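Local coordinates for putative uncharacterized protein (Magnetospirillum magneticum, PDB 3TBN) that carries two [2Fe-2S] clusters, each held by its own CDGSH-type motif within a single chain, and is otherwise uncharacterized, at residues V22-E25 with T29-W32; V56-D61 with A66-C71; K72-K75 with C80-T83. One frame throughout, in Å; residues are numbered along the deposited sequence.

Interaction 1: residues V22-E25 with T29-W32; sequences VTVE and TYHW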
loop_
_atom_site.group_PDB
_atom_site.type_symbol
_atom_site.label_atom_id
_atom_site.label_comp_id
_atom_site.label_asym_id
_atom_site.label_seq_id
_atom_site.Cartn_x
_atom_site.Cartn_y
_atom_site.Cartn_z
ATOM N N VAL A 22 -11.379 -2.849 2.013
ATOM C CA VAL A 22 -11.558 -2.952 3.452
ATOM C C VAL A 22 -12.656 -1.995 3.869
ATOM O O VAL A 22 -12.650 -0.833 3.478
ATOM C CB VAL A 22 -10.275 -2.592 4.225
ATOM C CG1 VAL A 22 -10.507 -2.756 5.721
ATOM C CG2 VAL A 22 -9.100 -3.445 3.762
ATOM N N THR A 23 -13.608 -2.485 4.651
ATOM C CA THR A 23 -14.615 -1.622 5.243
ATOM C C THR A 23 -13.942 -0.843 6.358
ATOM O O THR A 23 -13.364 -1.439 7.265
ATOM C CB THR A 23 -15.790 -2.442 5.790
ATOM O OG1 THR A 23 -16.363 -3.208 4.723
ATOM C CG2 THR A 23 -16.847 -1.526 6.387
ATOM N N VAL A 24 -13.988 0.483 6.271
ATOM C CA VAL A 24 -13.328 1.346 7.240
ATOM C C VAL A 24 -14.330 2.126 8.084
ATOM O O VAL A 24 -15.472 2.364 7.674
ATOM C CB VAL A 24 -12.340 2.327 6.554
ATOM C CG1 VAL A 24 -11.182 1.560 5.927
ATOM C CG2 VAL A 24 -13.051 3.197 5.518
ATOM N N GLU A 25 -13.877 2.505 9.275
ATOM C CA GLU A 25 -14.669 3.249 10.238
ATOM C C GLU A 25 -14.285 4.721 10.213
ATOM O O GLU A 25 -13.103 5.067 10.197
ATOM C CB GLU A 25 -14.435 2.699 11.644
ATOM C CG GLU A 25 -14.753 1.223 11.811
ATOM C CD GLU A 25 -14.420 0.729 13.205
ATOM O OE1 GLU A 25 -13.363 0.093 13.377
ATOM O OE2 GLU A 25 -15.210 0.995 14.134
ATOM N N THR A 29 -7.732 5.823 12.291
ATOM C CA THR A 29 -6.547 5.900 11.455
ATOM C C THR A 29 -6.025 4.507 11.118
ATOM O O THR A 29 -5.776 3.687 12.004
ATOM C CB THR A 29 -5.443 6.718 12.138
ATOM O OG1 THR A 29 -5.940 8.026 12.455
ATOM C CG2 THR A 29 -4.230 6.841 11.234
ATOM N N TYR A 30 -5.880 4.269 9.817
ATOM C CA TYR A 30 -5.332 3.040 9.258
ATOM C C TYR A 30 -3.924 3.325 8.762
ATOM O O TYR A 30 -3.635 4.413 8.276
ATOM C CB TYR A 30 -6.220 2.544 8.103
ATOM C CG TYR A 30 -7.611 2.212 8.578
ATOM C CD1 TYR A 30 -7.959 0.911 8.915
ATOM C CD2 TYR A 30 -8.560 3.211 8.760
ATOM C CE1 TYR A 30 -9.217 0.610 9.402
ATOM C CE2 TYR A 30 -9.821 2.918 9.243
ATOM C CZ TYR A 30 -10.141 1.618 9.566
ATOM O OH TYR A 30 -11.393 1.338 10.055
ATOM N N HIS A 31 -3.047 2.343 8.877
ATOM C CA HIS A 31 -1.661 2.519 8.482
ATOM C C HIS A 31 -1.368 1.582 7.329
ATOM O O HIS A 31 -1.219 0.377 7.505
ATOM C CB HIS A 31 -0.753 2.288 9.685
ATOM C CG HIS A 31 -1.091 3.181 10.835
ATOM N ND1 HIS A 31 -0.572 4.451 10.962
ATOM C CD2 HIS A 31 -1.947 3.020 11.872
ATOM C CE1 HIS A 31 -1.066 5.021 12.046
ATOM N NE2 HIS A 31 -1.903 4.173 12.615
ATOM N N TRP A 32 -1.360 2.150 6.131
ATOM C CA TRP A 32 -1.187 1.394 4.901
ATOM C C TRP A 32 0.259 0.986 4.702
ATOM O O TRP A 32 1.168 1.809 4.839
ATOM C CB TRP A 32 -1.628 2.267 3.734
ATOM C CG TRP A 32 -1.428 1.669 2.379
ATOM C CD1 TRP A 32 -2.115 0.627 1.836
ATOM C CD2 TRP A 32 -0.499 2.102 1.378
ATOM N NE1 TRP A 32 -1.672 0.380 0.559
ATOM C CE2 TRP A 32 -0.678 1.272 0.253
ATOM C CE3 TRP A 32 0.468 3.110 1.326
ATOM C CZ2 TRP A 32 0.068 1.426 -0.917
ATOM C CZ3 TRP A 32 1.214 3.256 0.165
ATOM C CH2 TRP A 32 1.008 2.421 -0.939
HETATM O O HOH W 1 -11.737 -0.867 11.543
#

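Interaction 2: residues V56-D61 with A66-C71; sequences VAYTPD and AYFCGC. With FES (Fe2/s2 (inorganic) cluster), chain C.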
loop_
_atom_site.group_PDB
_atom_site.type_symbol
_atom_site.label_atom_id
_atom_site.label_comp_id
_atom_site.label_asym_id
_atom_site.label_seq_id
_atom_site.Cartn_x
_atom_site.Cartn_y
_atom_site.Cartn_z
ATOM N N VAL A 56 1.762 4.730 5.373
ATOM C CA VAL A 56 1.007 5.950 5.145
ATOM C C VAL A 56 -0.273 5.916 5.972
ATOM O O VAL A 56 -1.070 4.991 5.867
ATOM C CB VAL A 56 0.648 6.112 3.660
ATOM C CG1 VAL A 56 -0.204 7.358 3.444
ATOM C CG2 VAL A 56 1.907 6.169 2.810
ATOM N N ALA A 57 -0.455 6.930 6.809
ATOM C CA ALA A 57 -1.644 7.037 7.641
ATOM C C ALA A 57 -2.830 7.509 6.811
ATOM O O ALA A 57 -2.702 8.415 5.985
ATOM C CB ALA A 57 -1.388 7.993 8.796
ATOM N N TYR A 58 -3.986 6.904 7.054
ATOM C CA TYR A 58 -5.202 7.207 6.316
ATOM C C TYR A 58 -6.358 7.226 7.300
ATOM O O TYR A 58 -6.632 6.229 7.953
ATOM C CB TYR A 58 -5.446 6.141 5.248
ATOM C CG TYR A 58 -6.761 6.283 4.516
ATOM C CD1 TYR A 58 -6.924 7.231 3.518
ATOM C CD2 TYR A 58 -7.836 5.457 4.817
ATOM C CE1 TYR A 58 -8.127 7.361 2.849
ATOM C CE2 TYR A 58 -9.036 5.578 4.154
ATOM C CZ TYR A 58 -9.177 6.530 3.173
ATOM O OH TYR A 58 -10.376 6.649 2.509
ATOM N N THR A 59 -7.031 8.367 7.406
ATOM C CA THR A 59 -8.150 8.513 8.322
ATOM C C THR A 59 -9.373 8.941 7.526
ATOM O O THR A 59 -9.479 10.097 7.125
ATOM C CB THR A 59 -7.862 9.572 9.398
ATOM O OG1 THR A 59 -6.608 9.289 10.031
ATOM C CG2 THR A 59 -8.973 9.593 10.440
ATOM N N PRO A 60 -10.298 8.008 7.271
ATOM C CA PRO A 60 -11.460 8.366 6.454
ATOM C C PRO A 60 -12.437 9.258 7.202
ATOM O O PRO A 60 -12.609 9.117 8.411
ATOM C CB PRO A 60 -12.095 7.011 6.133
ATOM C CG PRO A 60 -11.681 6.126 7.257
ATOM C CD PRO A 60 -10.320 6.592 7.682
ATOM N N ASP A 61 -13.064 10.176 6.475
ATOM C CA ASP A 61 -14.049 11.084 7.051
ATOM C C ASP A 61 -15.344 10.350 7.383
ATOM O O ASP A 61 -16.044 10.701 8.333
ATOM C CB ASP A 61 -14.350 12.231 6.081
ATOM C CG ASP A 61 -13.162 13.153 5.876
ATOM O OD1 ASP A 61 -12.426 13.409 6.852
ATOM O OD2 ASP A 61 -12.968 13.628 4.737
ATOM N N ALA A 66 -12.834 1.222 1.508
ATOM C CA ALA A 66 -11.617 1.769 0.926
ATOM C C ALA A 66 -10.900 0.664 0.166
ATOM O O ALA A 66 -10.681 -0.420 0.693
ATOM C CB ALA A 66 -10.718 2.329 2.012
ATOM N N TYR A 67 -10.548 0.943 -1.082
ATOM C CA TYR A 67 -9.775 0.027 -1.901
ATOM C C TYR A 67 -8.309 0.415 -1.786
ATOM O O TYR A 67 -7.813 1.272 -2.516
ATOM C CB TYR A 67 -10.263 0.067 -3.349
ATOM C CG TYR A 67 -11.647 -0.515 -3.496
ATOM C CD1 TYR A 67 -12.771 0.221 -3.155
ATOM C CD2 TYR A 67 -11.827 -1.813 -3.948
ATOM C CE1 TYR A 67 -14.044 -0.314 -3.277
ATOM C CE2 TYR A 67 -13.094 -2.361 -4.074
ATOM C CZ TYR A 67 -14.197 -1.605 -3.735
ATOM O OH TYR A 67 -15.457 -2.146 -3.859
ATOM N N PHE A 68 -7.629 -0.194 -0.825
ATOM C CA PHE A 68 -6.228 0.096 -0.585
ATOM C C PHE A 68 -5.358 -0.529 -1.672
ATOM O O PHE A 68 -5.638 -1.617 -2.167
ATOM C CB PHE A 68 -5.810 -0.427 0.787
ATOM C CG PHE A 68 -6.362 0.363 1.932
ATOM C CD1 PHE A 68 -5.820 1.593 2.269
ATOM C CD2 PHE A 68 -7.410 -0.127 2.686
ATOM C CE1 PHE A 68 -6.319 2.317 3.337
ATOM C CE2 PHE A 68 -7.909 0.592 3.751
ATOM C CZ PHE A 68 -7.364 1.814 4.075
ATOM N N CYS A 69 -4.297 0.166 -2.044
ATOM C CA CYS A 69 -3.402 -0.313 -3.083
ATOM C C CYS A 69 -2.604 -1.534 -2.611
ATOM O O CYS A 69 -1.983 -1.513 -1.547
ATOM C CB CYS A 69 -2.471 0.824 -3.506
ATOM S SG CYS A 69 -1.140 0.363 -4.639
ATOM N N GLY A 70 -2.650 -2.600 -3.402
ATOM C CA GLY A 70 -1.890 -3.808 -3.140
ATOM C C GLY A 70 -0.577 -3.895 -3.904
ATOM O O GLY A 70 0.338 -4.600 -3.479
ATOM N N CYS A 71 -0.483 -3.193 -5.032
ATOM C CA CYS A 71 0.695 -3.274 -5.895
ATOM C C CYS A 71 1.817 -2.356 -5.422
ATOM O O CYS A 71 2.973 -2.534 -5.813
ATOM C CB CYS A 71 0.331 -2.950 -7.353
ATOM S SG CYS A 71 -0.016 -1.203 -7.707
HETATM FE FE1 FES C . -4.468 -0.627 -7.844
HETATM FE FE2 FES C . -2.021 -0.478 -6.663
HETATM S S1 FES C . -3.538 -2.093 -6.438
HETATM S S2 FES C . -2.971 1.012 -8.006
#

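Interaction 3: residues K72-K75 with C80-T83; sequences KASK and CDGT. With FES (Fe2/s2 (inorganic) cluster), chain C.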
loop_
_atom_site.group_PDB
_atom_site.type_symbol
_atom_site.label_atom_id
_atom_site.label_comp_id
_atom_site.label_asym_id
_atom_site.label_seq_id
_atom_site.Cartn_x
_atom_site.Cartn_y
_atom_site.Cartn_z
ATOM N N LYS A 72 1.447 -1.382 -4.592
ATOM C CA LYS A 72 2.337 -0.388 -3.983
ATOM C C LYS A 72 2.847 0.675 -4.963
ATOM O O LYS A 72 3.704 1.484 -4.610
ATOM C CB LYS A 72 3.480 -1.065 -3.217
ATOM C CG LYS A 72 3.006 -2.178 -2.275
ATOM C CD LYS A 72 1.803 -1.759 -1.432
ATOM C CE LYS A 72 1.364 -2.869 -0.483
ATOM N NZ LYS A 72 0.136 -2.495 0.278
ATOM N N ALA A 73 2.273 0.705 -6.162
ATOM C CA ALA A 73 2.686 1.657 -7.189
ATOM C C ALA A 73 1.654 2.757 -7.474
ATOM O O ALA A 73 1.861 3.572 -8.366
ATOM C CB ALA A 73 3.034 0.917 -8.474
ATOM N N SER A 74 0.554 2.803 -6.729
ATOM C CA SER A 74 -0.426 3.861 -6.931
ATOM C C SER A 74 0.237 5.232 -6.902
ATOM O O SER A 74 1.126 5.487 -6.089
ATOM C CB SER A 74 -1.496 3.813 -5.852
ATOM O OG SER A 74 -2.368 4.917 -6.006
ATOM N N LYS A 75 -0.217 6.123 -7.778
ATOM C CA LYS A 75 0.241 7.505 -7.757
ATOM C C LYS A 75 -0.551 8.346 -6.755
ATOM O O LYS A 75 -0.257 9.524 -6.561
ATOM C CB LYS A 75 0.151 8.124 -9.155
ATOM C CG LYS A 75 1.296 7.739 -10.087
ATOM C CD LYS A 75 1.128 6.342 -10.655
ATOM C CE LYS A 75 1.903 6.171 -11.960
ATOM N NZ LYS A 75 3.372 6.040 -11.758
ATOM N N CYS A 80 -5.966 2.557 -4.304
ATOM C CA CYS A 80 -5.811 2.093 -5.674
ATOM C C CYS A 80 -6.246 3.174 -6.654
ATOM O O CYS A 80 -7.328 3.746 -6.513
ATOM C CB CYS A 80 -6.664 0.838 -5.873
ATOM S SG CYS A 80 -6.644 0.151 -7.539
ATOM N N ASP A 81 -5.401 3.454 -7.643
ATOM C CA ASP A 81 -5.756 4.386 -8.708
ATOM C C ASP A 81 -5.688 3.728 -10.083
ATOM O O ASP A 81 -5.752 4.406 -11.109
ATOM C CB ASP A 81 -4.876 5.640 -8.665
ATOM C CG ASP A 81 -3.451 5.382 -9.103
ATOM O OD1 ASP A 81 -3.082 4.210 -9.306
ATOM O OD2 ASP A 81 -2.686 6.361 -9.227
ATOM N N GLY A 82 -5.576 2.404 -10.099
ATOM C CA GLY A 82 -5.542 1.646 -11.337
ATOM C C GLY A 82 -4.154 1.381 -11.896
ATOM O O GLY A 82 -4.022 0.697 -12.909
ATOM N N THR A 83 -3.119 1.905 -11.250
ATOM C CA THR A 83 -1.752 1.715 -11.726
ATOM C C THR A 83 -1.398 0.231 -11.829
ATOM O O THR A 83 -0.615 -0.164 -12.689
ATOM C CB THR A 83 -0.744 2.448 -10.827
ATOM O OG1 THR A 83 -0.993 3.858 -10.891
ATOM C CG2 THR A 83 0.685 2.170 -11.275
HETATM FE FE1 FES C . -4.468 -0.627 -7.844
HETATM FE FE2 FES C . -2.021 -0.478 -6.663
HETATM S S1 FES C . -3.538 -2.093 -6.438
HETATM S S2 FES C . -2.971 1.012 -8.006
#

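Interaction 1: residues V22-E25 with T29-W32
Y30 reaches over to V24 and E25 with the full length of its side chain, and its ring bridges two backbones whose CA atoms stay 8.4 Å apart at V24 and Y30. Polar contacts gather at the phenol. The backbone N of E25 donates to Y30 OH (2.9 Å) along a nearly straight path, 164° at the hydrogen, arriving at the ring edge close to its plane. A water sits beside the same oxygen, 2.7 Å from Y30 OH, and donates to E25 OE1, so the hydroxyl is tied to E25 both directly and through solvent. The E25 chain runs extended beyond CG and passes the phenol at about a right angle; its carboxylate also forms a salt bridge with K28 in the turn between the segments.

Apolar contact is made by V24 over the ring. Its CG1 stands 3.9 Å from the centroid of the Y30 ring, 17° off the normal, a CH-pi contact displaced toward the rim, while V24 CB meets Y30 CE2 at 3.7 Å. With CG1 anti to its own carbonyl carbon (chi1 -66°), V24 turns this methyl onto the aromatic face.

The two strands share no backbone ladder; the Y30 side chain spans between them. Strand 20-24 pairs antiparallel with strand 64-68, and strand 30-32 with strand 56-58, so Y30 spans two separate ladders. This exchange of strands between the two halves of the chain recalls the swapped beta-cap of mitoNEET-type dimers. V24 also packs on A66 and F68 of strand 64-68 and on P60 of the loop after strand 56-58.

Interaction 2: residues V56-D61 with A66-C71
Y58 and F68 meet as an offset edge-to-face (T-shaped) pair, the edge of F68 turned toward the face of Y58, with centroids 5.5 Å apart and planes at 85°. From CB, the Y58 side chain sets out with CG anti to the backbone N (chi1 174°), which carries the ring toward strand 64-68. CG comes first, 4.2 Å from F68 CE1. CD2 makes the tightest approach, 3.7 Å to F68 CZ. CE2 faces both F68 CZ and the methyl of A66, which lie on the same side of it; A66 CB is 4.2 Å from Y58 CE2. At the tip, Y58 OH stays 4.4 Å from A66 CB, too far for more than loose contact. P60 N lies above the opposite face of the ring from F68.

Beyond F68 the chain turns into the C-X-C start of the second cluster motif, where C69 SG and C71 SG each bind FE2, an iron of the cluster, at 2.4 Å.

F68 also meets F43 edge-to-face and packs on V22, so its ring joins both halves of the molecule. Y58 comes from the ladder of strands 30-32 and 56-58, A66 and F68 from that of strands 20-24 and 64-68, and the contact fills the interior where these two ladders face each other.

Interaction 3: residues K72-K75 with C80-T83
D81 OD1, next to S74, is gripped by two donors of one residue: T83 OG1 at 2.6 Å on the syn side of the carboxylate, and T83 N at 3.0 Å on the anti side, both tilted out of its plane. The backbone bond makes an Asx turn within the CDGSH signature, here CDGTH, of the second cluster motif. The other carboxylate oxygen of D81 turns to segment 72-75. K75 N donates to D81 OD2 (2.9 Å) from above the carboxylate plane, bent to 141° at the hydrogen. With CG set between the backbone N and the carbonyl carbon (chi1 72°), the carboxylate turns back over T83 and faces S74 and K75. With an alanine here, K75 N, T83 N and the T83 hydroxyl would probably lose their acceptor and leave the turn beside the cluster free to shift.

S74 OG lies against D81 CG without bonding to the carboxylate; it is instead hydrogen-bonded to L79 O and A76 N in the intervening loop. T83 fills the other end of the contact: CG2 rests 3.4 Å from A73 O, and OG1 is 3.3 Å from K75 CD.

C80 and H84, through SG and ND1, bind the iron FE1. At G82 a beta-carbon would jam against the preceding carbonyl oxygen. Both T83 N and D81 OD1 come near the bridging sulfide S2, T83 N at 3.4 Å.

From the N terminus, interaction 1 closes the short turn between strands 20-24 and 30-32. The chain then winds round the first cluster and returns as strand 56-58, where interaction 2 closes the connection to strand 64-68. Interaction 3 follows, closing the loop 76-79 of the second cluster motif. The three lie in series, none enclosing or crossing another. Interactions 1 and 2 adjoin: strands 30-32 and 56-58 pair through Y30 O and Y58 N, and V24 packs on P60. Interactions 2 and 3 share the second cluster and are probably joined by a hydrogen bond between Y67 O and C80 N. Together they connect the strand-built part of the fold to that cluster.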